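Local atomic coordinates of malic enzyme (Entamoeba histolytica, PDB entry 3NV9), a protein that forms a dimer and probably catalyses the oxidative decarboxylation of malate to pyruvate, with NAD or NADP as the hydride acceptor. Residues 197-202 with 357-362; 203-208 with 387-391; 208-212 with 399-404; 236-240 with 380-384. Numbering follows the deposited sequence.

Interaction 1 (197-202 with 357-362)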
loop_
_atom_site.group_PDB
_atom_site.type_symbol
_atom_site.label_atom_id
_atom_site.label_comp_id
_atom_site.label_asym_id
_atom_site.label_seq_id
_atom_site.Cartn_x
_atom_site.Cartn_y
_atom_site.Cartn_z
ATOM N N GLY A 197 -2.022 21.750 2.464
ATOM C CA GLY A 197 -0.857 21.321 3.217
ATOM C C GLY A 197 0.232 22.359 3.242
ATOM O O GLY A 197 0.623 22.820 4.323
ATOM N N THR A 198 0.711 22.737 2.058
ATOM C CA THR A 198 1.711 23.806 1.912
ATOM C C THR A 198 1.250 25.139 2.483
ATOM O O THR A 198 2.002 25.844 3.081
ATOM C CB THR A 198 2.109 23.988 0.417
ATOM O OG1 THR A 198 2.707 22.777 -0.063
ATOM C CG2 THR A 198 3.088 25.189 0.219
ATOM N N ALA A 199 0.019 25.531 2.219
ATOM C CA ALA A 199 -0.509 26.785 2.708
ATOM C C ALA A 199 -0.638 26.693 4.221
ATOM O O ALA A 199 -0.327 27.641 4.903
ATOM C CB ALA A 199 -1.829 27.075 2.074
ATOM N N SER A 200 -1.017 25.547 4.767
ATOM C CA SER A 200 -0.982 25.429 6.258
ATOM C C SER A 200 0.359 25.850 6.919
ATOM O O SER A 200 0.386 26.690 7.810
ATOM C CB SER A 200 -1.373 24.022 6.698
ATOM O OG SER A 200 -1.532 23.972 8.081
ATOM N N VAL A 201 1.469 25.266 6.492
ATOM C CA VAL A 201 2.763 25.572 7.145
ATOM C C VAL A 201 3.263 26.938 6.722
ATOM O O VAL A 201 4.020 27.588 7.465
ATOM C CB VAL A 201 3.846 24.527 6.801
ATOM C CG1 VAL A 201 3.414 23.170 7.349
ATOM C CG2 VAL A 201 4.031 24.400 5.261
ATOM N N THR A 202 2.869 27.379 5.520
ATOM C CA THR A 202 3.297 28.725 5.099
ATOM C C THR A 202 2.713 29.814 6.013
ATOM O O THR A 202 3.434 30.684 6.482
ATOM C CB THR A 202 2.999 29.075 3.627
ATOM O OG1 THR A 202 3.423 28.018 2.774
ATOM C CG2 THR A 202 3.769 30.318 3.263
ATOM N N VAL A 357 10.061 25.565 5.810
ATOM C CA VAL A 357 8.665 25.791 5.625
ATOM C C VAL A 357 8.270 24.816 4.538
ATOM O O VAL A 357 8.472 25.100 3.320
ATOM C CB VAL A 357 8.460 27.237 5.227
ATOM C CG1 VAL A 357 7.039 27.486 4.673
ATOM C CG2 VAL A 357 8.748 28.125 6.430
ATOM N N ASN A 358 7.763 23.652 4.969
ATOM C CA ASN A 358 7.487 22.503 4.095
ATOM C C ASN A 358 6.264 21.774 4.688
ATOM O O ASN A 358 6.170 21.655 5.946
ATOM C CB ASN A 358 8.704 21.547 4.073
ATOM C CG ASN A 358 8.608 20.464 2.991
ATOM O OD1 ASN A 358 7.782 19.500 3.068
ATOM N ND2 ASN A 358 9.456 20.617 1.944
ATOM N N ASN A 359 5.359 21.286 3.833
ATOM C CA ASN A 359 4.189 20.571 4.320
ATOM C C ASN A 359 4.417 19.353 5.283
ATOM O O ASN A 359 3.492 18.964 5.970
ATOM C CB ASN A 359 3.224 20.208 3.184
ATOM C CG ASN A 359 3.877 19.398 2.042
ATOM O OD1 ASN A 359 4.618 18.469 2.286
ATOM N ND2 ASN A 359 3.535 19.743 0.770
ATOM N N SER A 360 5.622 18.762 5.280
ATOM C CA SER A 360 5.957 17.641 6.122
ATOM C C SER A 360 5.753 17.981 7.591
ATOM O O SER A 360 5.634 17.122 8.440
ATOM C CB SER A 360 7.430 17.242 5.911
ATOM O OG SER A 360 8.320 18.314 6.241
ATOM N N VAL A 361 5.687 19.259 7.867
ATOM C CA VAL A 361 5.468 19.754 9.198
ATOM C C VAL A 361 3.968 20.140 9.486
ATOM O O VAL A 361 3.624 20.665 10.563
ATOM C CB VAL A 361 6.628 20.786 9.461
ATOM C CG1 VAL A 361 6.217 22.165 9.528
ATOM C CG2 VAL A 361 7.547 20.301 10.563
ATOM N N GLY A 362 3.076 19.830 8.539
ATOM C CA GLY A 362 1.630 20.071 8.678
ATOM C C GLY A 362 0.807 18.860 8.259
ATOM O O GLY A 362 -0.117 18.463 8.957
HETATM O O HOH W 1 5.572 22.460 1.271
#
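A valine side chain pushed into the backbone of a tight turn dominates this contact. Val201 covers the inner side of the turn: its CG1 lies 3.4 Å from Asn358 O and 3.6 Å from Gly362 N, while its CG2 is 3.7 Å from Asn359 N. Its CG1 also meets Val361 CG1 at 3.7 Å. Gly362, at the N-cap of the following helix, suits the crowding, because a CB there would collide with Val201 CG1. Gly197 C lies 3.7 Å from Asn359 CB; a CB on Gly197 would be tight there, without clashing. In the Rossmann-type domain, the helix carrying 197-202 thus packs on the loop that leaves the sheet's edge strand 345-348. The loop is braced by an Asx turn, in which Asn358 OD1 accepts from Ser360 N at 3.2 Å; the same oxygen bonds Tyr65 of the second subunit, so this buried turn also meets the dimer partner. A water joins the two segments, accepting from Asn359 N at 2.8 Å and lying 3.2 Å from Thr198 OG1. Thr202 OG1 donates to Thr198 O at 2.6 Å, which satisfies its hydroxyl within the helix, and Val357 CG1 approaches Thr202 CA to 4.0 Å.

Interaction 2 (203-208 with 387-391)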
loop_
_atom_site.group_PDB
_atom_site.type_symbol
_atom_site.label_atom_id
_atom_site.label_comp_id
_atom_site.label_asym_id
_atom_site.label_seq_id
_atom_site.Cartn_x
_atom_site.Cartn_y
_atom_site.Cartn_z
ATOM N N LEU A 203 1.401 29.754 6.227
ATOM C CA LEU A 203 0.724 30.564 7.232
ATOM C C LEU A 203 1.406 30.421 8.613
ATOM O O LEU A 203 1.699 31.426 9.263
ATOM C CB LEU A 203 -0.782 30.193 7.325
ATOM C CG LEU A 203 -1.525 31.055 8.361
ATOM C CD1 LEU A 203 -1.272 32.575 8.213
ATOM C CD2 LEU A 203 -2.981 30.780 8.350
ATOM N N ALA A 204 1.687 29.192 9.060
ATOM C CA ALA A 204 2.350 29.038 10.389
ATOM C C ALA A 204 3.650 29.818 10.495
ATOM O O ALA A 204 3.872 30.579 11.483
ATOM C CB ALA A 204 2.585 27.557 10.742
ATOM N N GLY A 205 4.527 29.656 9.506
ATOM C CA GLY A 205 5.785 30.434 9.511
ATOM C C GLY A 205 5.580 31.950 9.490
ATOM O O GLY A 205 6.179 32.695 10.252
ATOM N N LEU A 206 4.704 32.398 8.608
ATOM C CA LEU A 206 4.309 33.799 8.530
ATOM C C LEU A 206 3.845 34.341 9.899
ATOM O O LEU A 206 4.227 35.443 10.289
ATOM C CB LEU A 206 3.150 33.914 7.517
ATOM C CG LEU A 206 2.578 35.305 7.277
ATOM C CD1 LEU A 206 3.590 36.208 6.616
ATOM C CD2 LEU A 206 1.343 35.144 6.430
ATOM N N LEU A 207 3.001 33.573 10.595
ATOM C CA LEU A 207 2.488 33.976 11.918
ATOM C C LEU A 207 3.630 34.307 12.842
ATOM O O LEU A 207 3.682 35.405 13.387
ATOM C CB LEU A 207 1.588 32.890 12.533
ATOM C CG LEU A 207 0.204 32.799 11.888
ATOM C CD1 LEU A 207 -0.562 31.673 12.499
ATOM C CD2 LEU A 207 -0.601 34.123 11.997
ATOM N N ASN A 208 4.588 33.394 12.968
ATOM C CA ASN A 208 5.752 33.643 13.834
ATOM C C ASN A 208 6.738 34.697 13.347
ATOM O O ASN A 208 7.221 35.526 14.142
ATOM C CB ASN A 208 6.462 32.361 14.149
ATOM C CG ASN A 208 5.697 31.564 15.140
ATOM O OD1 ASN A 208 4.890 32.120 15.869
ATOM N ND2 ASN A 208 5.912 30.265 15.176
ATOM N N SER A 387 -2.055 25.352 11.385
ATOM C CA SER A 387 -1.081 26.447 11.339
ATOM C C SER A 387 -0.898 27.087 12.692
ATOM O O SER A 387 0.222 27.387 13.082
ATOM C CB SER A 387 -1.486 27.581 10.396
ATOM O OG SER A 387 -1.898 27.145 9.155
ATOM N N ARG A 388 -1.987 27.334 13.407
ATOM C CA ARG A 388 -1.846 28.032 14.705
ATOM C C ARG A 388 -1.166 27.098 15.664
ATOM O O ARG A 388 -0.280 27.522 16.370
ATOM C CB ARG A 388 -3.172 28.512 15.279
ATOM C CG ARG A 388 -3.910 29.558 14.419
ATOM C CD ARG A 388 -5.230 30.036 15.110
ATOM N NE ARG A 388 -5.982 30.942 14.231
ATOM C CZ ARG A 388 -5.538 32.119 13.757
ATOM N NH1 ARG A 388 -4.333 32.589 14.084
ATOM N NH2 ARG A 388 -6.319 32.837 12.947
ATOM N N ALA A 389 -1.557 25.821 15.647
ATOM C CA ALA A 389 -0.950 24.792 16.488
ATOM C C ALA A 389 0.549 24.705 16.237
ATOM O O ALA A 389 1.342 24.583 17.193
ATOM C CB ALA A 389 -1.600 23.438 16.223
ATOM N N LEU A 390 0.947 24.756 14.950
ATOM C CA LEU A 390 2.371 24.627 14.568
ATOM C C LEU A 390 3.152 25.853 15.019
ATOM O O LEU A 390 4.261 25.756 15.564
ATOM C CB LEU A 390 2.549 24.410 13.035
ATOM C CG LEU A 390 3.981 24.339 12.519
ATOM C CD1 LEU A 390 4.806 23.342 13.288
ATOM C CD2 LEU A 390 4.023 23.968 11.014
ATOM N N ALA A 391 2.585 27.012 14.742
ATOM C CA ALA A 391 3.207 28.266 15.100
ATOM C C ALA A 391 3.283 28.410 16.627
ATOM O O ALA A 391 4.308 28.787 17.136
ATOM C CB ALA A 391 2.414 29.380 14.522
#
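Apolar packing sets the spacing of these two helical segments, whose axes approach to 8.2 Å and cross at -50°. That angle is close to the value expected for ridges-into-grooves packing of ridges formed on both helices by residues four apart, and Ala204 with Asn208 and Ser387 with Ala391 are just such pairs. Ala204, facing the other helix, sits at the closest backbone approach, its CA 4.4 Å from the CA of Ser387. Its CB reaches Ala391 CB at 4.2 Å and Leu390 CD2 at 3.9 Å, and Leu207 CB meets Ala391 CB at 4.1 Å. Some contacts run from side chain to backbone: Ala204 CB lies 3.3 Å from Ser387 O, and Ala391 CB 3.6 Å from Ala204 O. Small residues suit both places, since a longer side chain would hold the helices apart. Among the polar groups, Asn208 ND2 donates to Ala391 O at 2.9 Å with a nearly straight angle of 173°, and the same amide nitrogen also serves Ile404 O. Ser387 OG is engaged with Ser200 O and Ala383 O. At the exposed margin, Arg388, whose CA-to-CB bond points away, extends so that its NH1 comes within 4.2 Å of Leu207 CD1. The chemistry implies a close, mostly apolar interface in which alanines provide the proximity and an asparagine, its nitrogen shared by two carbonyls, ties the helices together at one end.

Interaction 3 (208-212 with 399-404)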
loop_
_atom_site.group_PDB
_atom_site.type_symbol
_atom_site.label_atom_id
_atom_site.label_comp_id
_atom_site.label_asym_id
_atom_site.label_seq_id
_atom_site.Cartn_x
_atom_site.Cartn_y
_atom_site.Cartn_z
ATOM N N ASN A 208 4.588 33.394 12.968
ATOM C CA ASN A 208 5.752 33.643 13.834
ATOM C C ASN A 208 6.738 34.697 13.347
ATOM O O ASN A 208 7.221 35.526 14.142
ATOM C CB ASN A 208 6.462 32.361 14.149
ATOM C CG ASN A 208 5.697 31.564 15.140
ATOM O OD1 ASN A 208 4.890 32.120 15.869
ATOM N ND2 ASN A 208 5.912 30.265 15.176
ATOM N N ALA A 209 7.021 34.665 12.043
ATOM C CA ALA A 209 7.750 35.730 11.351
ATOM C C ALA A 209 7.142 37.100 11.666
ATOM O O ALA A 209 7.851 38.011 12.057
ATOM C CB ALA A 209 7.801 35.447 9.828
ATOM N N LEU A 210 5.830 37.239 11.541
ATOM C CA LEU A 210 5.175 38.502 11.888
ATOM C C LEU A 210 5.354 38.918 13.350
ATOM O O LEU A 210 5.575 40.105 13.618
ATOM C CB LEU A 210 3.702 38.524 11.489
ATOM C CG LEU A 210 3.439 38.581 9.986
ATOM C CD1 LEU A 210 1.980 38.536 9.812
ATOM C CD2 LEU A 210 3.986 39.814 9.252
ATOM N N LYS A 211 5.275 37.966 14.279
ATOM C CA LYS A 211 5.546 38.269 15.685
ATOM C C LYS A 211 6.963 38.780 15.844
ATOM O O LYS A 211 7.190 39.772 16.518
ATOM C CB LYS A 211 5.344 37.038 16.571
ATOM C CG LYS A 211 3.922 36.902 17.062
ATOM C CD LYS A 211 3.551 35.485 17.366
ATOM C CE LYS A 211 2.034 35.350 17.625
ATOM N NZ LYS A 211 1.748 35.671 19.046
ATOM N N LEU A 212 7.919 38.093 15.233
ATOM C CA LEU A 212 9.313 38.509 15.349
ATOM C C LEU A 212 9.579 39.924 14.850
ATOM O O LEU A 212 10.401 40.591 15.428
ATOM C CB LEU A 212 10.259 37.529 14.646
ATOM C CG LEU A 212 10.396 36.235 15.443
ATOM C CD1 LEU A 212 10.817 35.000 14.600
ATOM C CD2 LEU A 212 11.322 36.505 16.651
ATOM N N ILE A 399 11.123 31.109 19.599
ATOM C CA ILE A 399 11.352 31.427 18.184
ATOM C C ILE A 399 12.315 32.620 18.023
ATOM O O ILE A 399 12.518 33.405 18.960
ATOM C CB ILE A 399 10.054 31.736 17.421
ATOM C CG1 ILE A 399 9.254 32.827 18.178
ATOM C CG2 ILE A 399 9.255 30.431 17.202
ATOM C CD1 ILE A 399 8.104 33.453 17.364
ATOM N N ASN A 400 12.926 32.712 16.841
ATOM C CA ASN A 400 13.904 33.725 16.534
ATOM C C ASN A 400 14.089 33.754 15.015
ATOM O O ASN A 400 13.611 32.845 14.343
ATOM C CB ASN A 400 15.195 33.516 17.333
ATOM C CG ASN A 400 15.991 32.275 16.912
ATOM O OD1 ASN A 400 16.101 31.322 17.679
ATOM N ND2 ASN A 400 16.593 32.304 15.741
ATOM N N PRO A 401 14.729 34.806 14.456
ATOM C CA PRO A 401 14.810 34.931 13.013
ATOM C C PRO A 401 15.302 33.656 12.321
ATOM O O PRO A 401 14.877 33.381 11.207
ATOM C CB PRO A 401 15.837 36.062 12.825
ATOM C CG PRO A 401 15.670 36.910 14.031
ATOM C CD PRO A 401 15.446 35.911 15.128
ATOM N N ASP A 402 16.173 32.894 12.968
ATOM C CA ASP A 402 16.637 31.644 12.419
ATOM C C ASP A 402 15.905 30.401 12.887
ATOM O O ASP A 402 16.369 29.285 12.656
ATOM C CB ASP A 402 18.114 31.448 12.688
ATOM C CG ASP A 402 18.967 32.487 11.993
ATOM O OD1 ASP A 402 18.667 32.919 10.840
ATOM O OD2 ASP A 402 19.955 32.877 12.638
ATOM N N ASN A 403 14.775 30.580 13.555
ATOM C CA ASN A 403 13.984 29.424 13.901
ATOM C C ASN A 403 12.562 29.859 14.172
ATOM O O ASN A 403 12.221 30.136 15.325
ATOM C CB ASN A 403 14.587 28.690 15.080
ATOM C CG ASN A 403 13.888 27.373 15.329
ATOM O OD1 ASN A 403 12.741 27.189 14.902
ATOM N ND2 ASN A 403 14.575 26.429 15.996
ATOM N N ILE A 404 11.744 29.910 13.107
ATOM C CA ILE A 404 10.391 30.506 13.165
ATOM C C ILE A 404 9.234 29.491 13.226
ATOM O O ILE A 404 8.070 29.890 13.343
ATOM C CB ILE A 404 10.118 31.417 11.929
ATOM C CG1 ILE A 404 10.031 30.584 10.629
ATOM C CG2 ILE A 404 11.213 32.551 11.780
ATOM C CD1 ILE A 404 9.648 31.461 9.399
#
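This is a helix-to-loop contact in the Rossmann-type domain, where residues near the end of helix 193-213 meet the loop that follows helix 380-396. Leu212 supplies much of the apolar surface, spreading over the type I turn from Asn400 to Asn403: its CD1 is 3.5 Å from Asn400 C and 3.8 Å from Ile404 CG2, and its CG is 4.1 Å from Ile399 CD1. Pro401 fits the second position of the turn, where phi near -60° is needed. The turn is closed by Asn403 N donating to Asn400 O at 2.7 Å. Asn208 adds a polar tie, with its ND2 donating to Ile404 O at 2.9 Å, while its CB packs on Ile399 CD1 at 3.8 Å. Branched Ile399 and Ile404 fill the space between the helix and the loop. Around this contact, Ala209, Leu212 and Ile404 rest on Ile345 of strand 345-348, Ile404 also touches Phe324 of strand 322-325, and Asn208 and Ile399 lie against Ala394 of helix 380-396.

Interaction 4 (236-240 with 380-384). With SO4 (sulfate ion), chain C.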
loop_
_atom_site.group_PDB
_atom_site.type_symbol
_atom_site.label_atom_id
_atom_site.label_comp_id
_atom_site.label_asym_id
_atom_site.label_seq_id
_atom_site.Cartn_x
_atom_site.Cartn_y
_atom_site.Cartn_z
ATOM N N ARG A 236 -4.843 32.389 -0.318
ATOM C CA ARG A 236 -6.172 32.232 0.206
ATOM C C ARG A 236 -6.226 31.984 1.725
ATOM O O ARG A 236 -7.109 32.550 2.431
ATOM C CB ARG A 236 -6.891 31.112 -0.502
ATOM C CG ARG A 236 -8.305 30.917 0.076
ATOM C CD ARG A 236 -9.081 29.851 -0.638
ATOM N NE ARG A 236 -8.742 28.491 -0.226
ATOM C CZ ARG A 236 -8.213 27.549 -1.008
ATOM N NH1 ARG A 236 -7.868 27.819 -2.267
ATOM N NH2 ARG A 236 -8.004 26.325 -0.527
ATOM N N LEU A 237 -5.338 31.136 2.252
ATOM C CA LEU A 237 -5.399 30.916 3.701
ATOM C C LEU A 237 -4.968 32.154 4.423
ATOM O O LEU A 237 -5.524 32.448 5.472
ATOM C CB LEU A 237 -4.575 29.708 4.204
ATOM C CG LEU A 237 -5.113 28.357 3.740
ATOM C CD1 LEU A 237 -4.407 27.183 4.472
ATOM C CD2 LEU A 237 -6.617 28.282 3.827
ATOM N N ILE A 238 -3.962 32.851 3.881
ATOM C CA ILE A 238 -3.350 34.033 4.510
ATOM C C ILE A 238 -4.326 35.224 4.623
ATOM O O ILE A 238 -4.285 35.957 5.639
ATOM C CB ILE A 238 -2.037 34.407 3.830
ATOM C CG1 ILE A 238 -0.925 33.447 4.304
ATOM C CG2 ILE A 238 -1.588 35.863 4.117
ATOM C CD1 ILE A 238 0.317 33.337 3.326
ATOM N N VAL A 239 -5.180 35.370 3.587
ATOM C CA VAL A 239 -6.353 36.272 3.573
ATOM C C VAL A 239 -7.356 35.802 4.620
ATOM O O VAL A 239 -7.624 36.540 5.527
ATOM C CB VAL A 239 -6.938 36.536 2.117
ATOM C CG1 VAL A 239 -8.363 37.109 2.125
ATOM C CG2 VAL A 239 -6.026 37.480 1.359
ATOM N N THR A 240 -7.800 34.555 4.596
ATOM C CA THR A 240 -8.806 34.116 5.574
ATOM C C THR A 240 -8.315 34.350 7.023
ATOM O O THR A 240 -9.112 34.688 7.889
ATOM C CB THR A 240 -9.155 32.661 5.406
ATOM O OG1 THR A 240 -9.594 32.431 4.071
ATOM C CG2 THR A 240 -10.222 32.223 6.385
ATOM N N ASP A 380 -10.583 24.521 4.898
ATOM C CA ASP A 380 -9.580 25.567 5.061
ATOM C C ASP A 380 -9.422 25.892 6.564
ATOM O O ASP A 380 -8.331 26.114 7.048
ATOM C CB ASP A 380 -9.936 26.835 4.278
ATOM C CG ASP A 380 -9.729 26.697 2.763
ATOM O OD1 ASP A 380 -9.267 25.618 2.296
ATOM O OD2 ASP A 380 -10.026 27.697 2.018
ATOM N N ASN A 381 -10.511 25.885 7.298
ATOM C CA ASN A 381 -10.434 26.138 8.728
ATOM C C ASN A 381 -9.516 25.140 9.439
ATOM O O ASN A 381 -8.712 25.510 10.285
ATOM C CB ASN A 381 -11.828 26.151 9.318
ATOM C CG ASN A 381 -12.614 27.395 8.900
ATOM O OD1 ASN A 381 -12.051 28.338 8.350
ATOM N ND2 ASN A 381 -13.921 27.403 9.173
ATOM N N MET A 382 -9.647 23.881 9.042
ATOM C CA MET A 382 -8.893 22.805 9.627
ATOM C C MET A 382 -7.414 23.022 9.316
ATOM O O MET A 382 -6.578 22.928 10.221
ATOM C CB MET A 382 -9.374 21.484 9.061
ATOM C CG MET A 382 -10.622 20.987 9.739
ATOM S SD MET A 382 -11.358 19.694 8.730
ATOM C CE MET A 382 -10.206 18.303 9.042
ATOM N N ALA A 383 -7.102 23.356 8.049
ATOM C CA ALA A 383 -5.732 23.708 7.679
ATOM C C ALA A 383 -5.176 24.826 8.528
ATOM O O ALA A 383 -4.004 24.817 8.863
ATOM C CB ALA A 383 -5.639 24.099 6.232
ATOM N N ILE A 384 -6.019 25.810 8.824
ATOM C CA ILE A 384 -5.592 27.000 9.595
ATOM C C ILE A 384 -5.381 26.634 11.079
ATOM O O ILE A 384 -4.464 27.082 11.711
ATOM C CB ILE A 384 -6.576 28.180 9.412
ATOM C CG1 ILE A 384 -6.405 28.800 7.996
ATOM C CG2 ILE A 384 -6.380 29.239 10.518
ATOM C CD1 ILE A 384 -7.525 29.742 7.528
HETATM S S SO4 C . -14.223 24.476 2.584
HETATM O O1 SO4 C . -15.248 25.455 2.856
HETATM O O2 SO4 C . -14.675 23.188 3.105
HETATM O O3 SO4 C . -14.020 24.377 1.145
HETATM O O4 SO4 C . -12.969 24.953 3.114
HETATM O O HOH W 2 -10.541 30.036 3.706
#
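The side chain of Arg236 runs out with chi1 and chi2 both t, then turns at chi3 (80°, p) so that its guanidinium edge meets Asp380. A two-pronged salt bridge results: Arg236 NE donates to Asp380 OD2 at 2.7 Å and Arg236 NH2 to Asp380 OD1 at 3.2 Å. Asp380, chi1 m with chi2 near zero, presents both oxygens, and its OD1 also receives Gln196 NE2. A water donates to Asp380 OD2 at 2.9 Å and lies 2.6 Å from Thr240 OG1. Here the last turn of helix 229-240, which follows strand 222-225 of the Rossmann-type sheet, meets the first turn of helix 380-396 nearly at right angles (-81°), with the axes 10.5 Å apart. Leu237 (m, t) places CD2 3.6 Å from Asp380 CB and CD1 3.8 Å from Ala383 CB, where a small alanine suits the space. Ile384 (m, t) extends CD1 to Thr240 CG2 at 3.8 Å and to Leu237 CD2 at 4.1 Å, so the methyl of Thr240 joins the apolar side while its hydroxyl is at the water. At the helix start, Asp380 N donates to O4 of a sulfate, probably from the crystallisation liquor, at 3.0 Å; Arg183 also binds this ion.

Helix 193-213 carries one side of interactions 1, 2 and 3 in succession, their centres 9 Å (1 to 2) and 10 Å (2 to 3) apart and Asn208 shared by the last two. Helix 380-396 serves interactions 2 and 4, whose centres are 11 Å apart. Interaction 1 touches 2 through Ser200 O and Ser387 OG (2.7 Å), and 4 through Ser200 OG and Ala383 O (2.7 Å). Along the chain the first partners come in the order 1, 2, 3, 4 and the second in the order 1, 4, 2, 3, all within the family's NAD binding domain. Helix 193-213 is thus packed against segments some 155 to 190 residues later in sequence.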